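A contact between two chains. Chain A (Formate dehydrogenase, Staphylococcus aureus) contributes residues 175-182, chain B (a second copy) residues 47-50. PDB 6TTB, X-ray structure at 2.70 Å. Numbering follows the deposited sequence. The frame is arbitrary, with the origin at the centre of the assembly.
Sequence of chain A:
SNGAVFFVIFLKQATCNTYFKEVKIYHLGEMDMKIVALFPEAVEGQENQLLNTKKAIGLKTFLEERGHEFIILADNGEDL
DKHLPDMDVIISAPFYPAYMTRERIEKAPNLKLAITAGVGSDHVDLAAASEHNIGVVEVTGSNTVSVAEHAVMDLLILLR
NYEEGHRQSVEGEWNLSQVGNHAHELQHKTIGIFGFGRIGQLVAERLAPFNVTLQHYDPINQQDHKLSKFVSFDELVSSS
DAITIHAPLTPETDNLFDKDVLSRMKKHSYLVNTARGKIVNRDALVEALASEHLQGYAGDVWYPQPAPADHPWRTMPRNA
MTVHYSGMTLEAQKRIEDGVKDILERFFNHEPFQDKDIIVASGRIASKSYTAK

Chain A 175-182: NLSQVGNH
Chain B (47-50) ENQL

The contact pairs a segment of chain A, residues 175-182, that contains a short helix beginning at Leu176(A), with an irregular stretch of chain B, residues 47-50, and buries 317 Å² summed over both sides. The register is set by Asn181(A) and Gln49(B), whose CA atoms lie 4.7 Å apart.

Asn175(A) does not touch residues 47-50 of chain B but starts the helix. With phi/psi of -147/100° and chi1 in t (175°), it occupies the N-cap position, and its OD1 accepts from the N of Ser177(A) at 3.2 Å, satisfying an amide that has no helical partner. Leu176(A) (-83/-17°) directs the end of its side chain away from residues 47-50; its carbonyl O accepts from the N of Gly180(A) at 2.9 Å.

Ser177(A) (-66/-40°, chi1 m) is the first residue substantially covered, by 41 Å². Its CB leaves sideways to the chain B stretch, and its side chain lies beside those of Glu47(B) and Gln49(B), with OG 3.9 Å from NE2 of Gln49(B). The O of Ser177(A) accepts from the N of Asn181(A) at 2.9 Å; it also lies 3.3 Å from OE1 of Gln49(B), but both atoms are acceptors and no hydrogen bond forms. That OE1 is satisfied elsewhere in the structure. Gln178(A) (-89/-27°, chi1 and chi2 t) points away, yet its CB rests 4.0 Å from OE2 of Glu47(B). Val179(A) (-75/-48°) is buried and faces away from residues 47-50.

Gly180(A) (-50/-42°) turns its bare CA toward chain B. A CB here would lie a tight 3.1 Å from OE1 of Gln49(B) and would clash with the O of Leu176(A) at 2.6 Å, so glycine suits this position.

Asn181(A) (phi -48°) is the centre of the contact, with 88 Å² covered. Its CB projects sideways, but chi1 in t (-165°) and chi2 of 87° bring the amide up to the chain B backbone. OD1 accepts a weak hydrogen bond from the N of Gln49(B), 2.9 Å long with an N-H...O angle of 130°. Gln49(B) presents this amide from an extended backbone (-55/145°), while its side chain, chi1 t and chi2 p, folds beside the helix. Asn48(B) (-75/29°, chi1 p) brings its side chain close to Asn181(A), and Glu47(B), chi1 m, extends its carboxylate toward Ser177(A) and Gln178(A).

His182(A) (-128/19°, chi1 m) leaves the helical backbone conformation; its N donates to the O of Val179(A) at 3.2 Å, and its side chain makes no contact with residues 47-50.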

# COMPACT_ATOMS: atom_id res chain seq x y z
N ASN A 175 5.32 -13.54 13.66
CA ASN A 175 4.18 -14.40 13.90
C ASN A 175 3.35 -14.44 12.65
O ASN A 175 2.54 -13.57 12.41
CB ASN A 175 3.29 -13.92 15.05
CG ASN A 175 2.06 -14.78 15.18
OD1 ASN A 175 2.00 -15.88 14.61
ND2 ASN A 175 1.04 -14.30 15.88
N LEU A 176 3.53 -15.50 11.89
CA LEU A 176 3.01 -15.54 10.55
C LEU A 176 1.53 -15.94 10.55
O LEU A 176 0.84 -15.77 9.56
CB LEU A 176 3.90 -16.48 9.73
CG LEU A 176 4.99 -15.74 8.96
CD1 LEU A 176 5.51 -14.55 9.74
CD2 LEU A 176 6.13 -16.66 8.57
N SER A 177 1.06 -16.52 11.63
CA SER A 177 -0.35 -16.90 11.66
C SER A 177 -1.18 -15.64 11.62
O SER A 177 -2.17 -15.57 10.89
CB SER A 177 -0.69 -17.74 12.85
OG SER A 177 -0.16 -19.05 12.64
N GLN A 178 -0.72 -14.63 12.36
CA GLN A 178 -1.62 -13.55 12.69
C GLN A 178 -1.57 -12.51 11.61
O GLN A 178 -2.52 -11.73 11.49
CB GLN A 178 -1.30 -12.95 14.05
CG GLN A 178 -2.38 -11.99 14.50
CD GLN A 178 -1.83 -11.03 15.53
OE1 GLN A 178 -1.46 -11.41 16.63
NE2 GLN A 178 -1.73 -9.77 15.15
N VAL A 179 -0.41 -12.43 10.91
CA VAL A 179 -0.33 -11.62 9.71
C VAL A 179 -1.07 -12.35 8.62
O VAL A 179 -1.82 -11.75 7.83
CB VAL A 179 1.07 -11.39 9.18
CG1 VAL A 179 1.23 -10.01 8.59
CG2 VAL A 179 2.21 -11.83 10.10
N GLY A 180 -0.74 -13.64 8.50
CA GLY A 180 -1.29 -14.43 7.44
C GLY A 180 -2.81 -14.27 7.36
O GLY A 180 -3.38 -14.07 6.27
N ASN A 181 -3.42 -14.27 8.56
CA ASN A 181 -4.86 -14.33 8.77
C ASN A 181 -5.60 -13.33 7.87
O ASN A 181 -6.69 -13.63 7.40
CB ASN A 181 -5.20 -14.23 10.25
CG ASN A 181 -6.62 -14.64 10.58
OD1 ASN A 181 -6.90 -15.83 10.82
ND2 ASN A 181 -7.52 -13.67 10.65
N HIS A 182 -4.99 -12.17 7.55
CA HIS A 182 -5.70 -11.18 6.75
C HIS A 182 -4.92 -10.73 5.52
O HIS A 182 -5.24 -9.71 4.92
CB HIS A 182 -6.12 -10.01 7.61
CG HIS A 182 -7.15 -10.38 8.63
ND1 HIS A 182 -8.38 -11.00 8.28
CD2 HIS A 182 -7.17 -10.24 9.99
CE1 HIS A 182 -9.06 -11.25 9.40
NE2 HIS A 182 -8.34 -10.80 10.46
N GLU B 47 -9.84 -16.05 13.49
CA GLU B 47 -8.73 -16.71 12.78
C GLU B 47 -9.21 -17.78 11.76
O GLU B 47 -8.95 -18.97 11.96
CB GLU B 47 -7.68 -17.17 13.78
CG GLU B 47 -6.71 -16.08 14.12
CD GLU B 47 -5.21 -16.37 13.96
OE1 GLU B 47 -4.84 -17.48 13.44
OE2 GLU B 47 -4.38 -15.51 14.40
N ASN B 48 -9.71 -17.32 10.56
CA ASN B 48 -9.75 -18.08 9.28
C ASN B 48 -8.36 -18.23 8.57
O ASN B 48 -8.27 -18.38 7.34
CB ASN B 48 -10.60 -17.37 8.25
CG ASN B 48 -9.84 -16.19 7.64
OD1 ASN B 48 -8.82 -15.76 8.21
ND2 ASN B 48 -10.36 -15.61 6.57
N GLN B 49 -7.28 -18.24 9.33
CA GLN B 49 -6.02 -18.85 8.89
C GLN B 49 -6.29 -20.31 8.47
O GLN B 49 -7.16 -20.96 9.04
CB GLN B 49 -5.03 -18.72 10.06
CG GLN B 49 -3.86 -19.65 10.08
CD GLN B 49 -2.77 -19.07 9.24
OE1 GLN B 49 -2.91 -17.97 8.69
NE2 GLN B 49 -1.67 -19.80 9.12
N LEU B 50 -5.59 -20.80 7.45
CA LEU B 50 -5.73 -22.19 7.02
C LEU B 50 -4.76 -23.17 7.74
O LEU B 50 -5.19 -24.25 8.21
CB LEU B 50 -5.63 -22.23 5.49
CG LEU B 50 -6.88 -21.75 4.77
CD1 LEU B 50 -6.62 -21.59 3.28
CD2 LEU B 50 -8.08 -22.74 4.99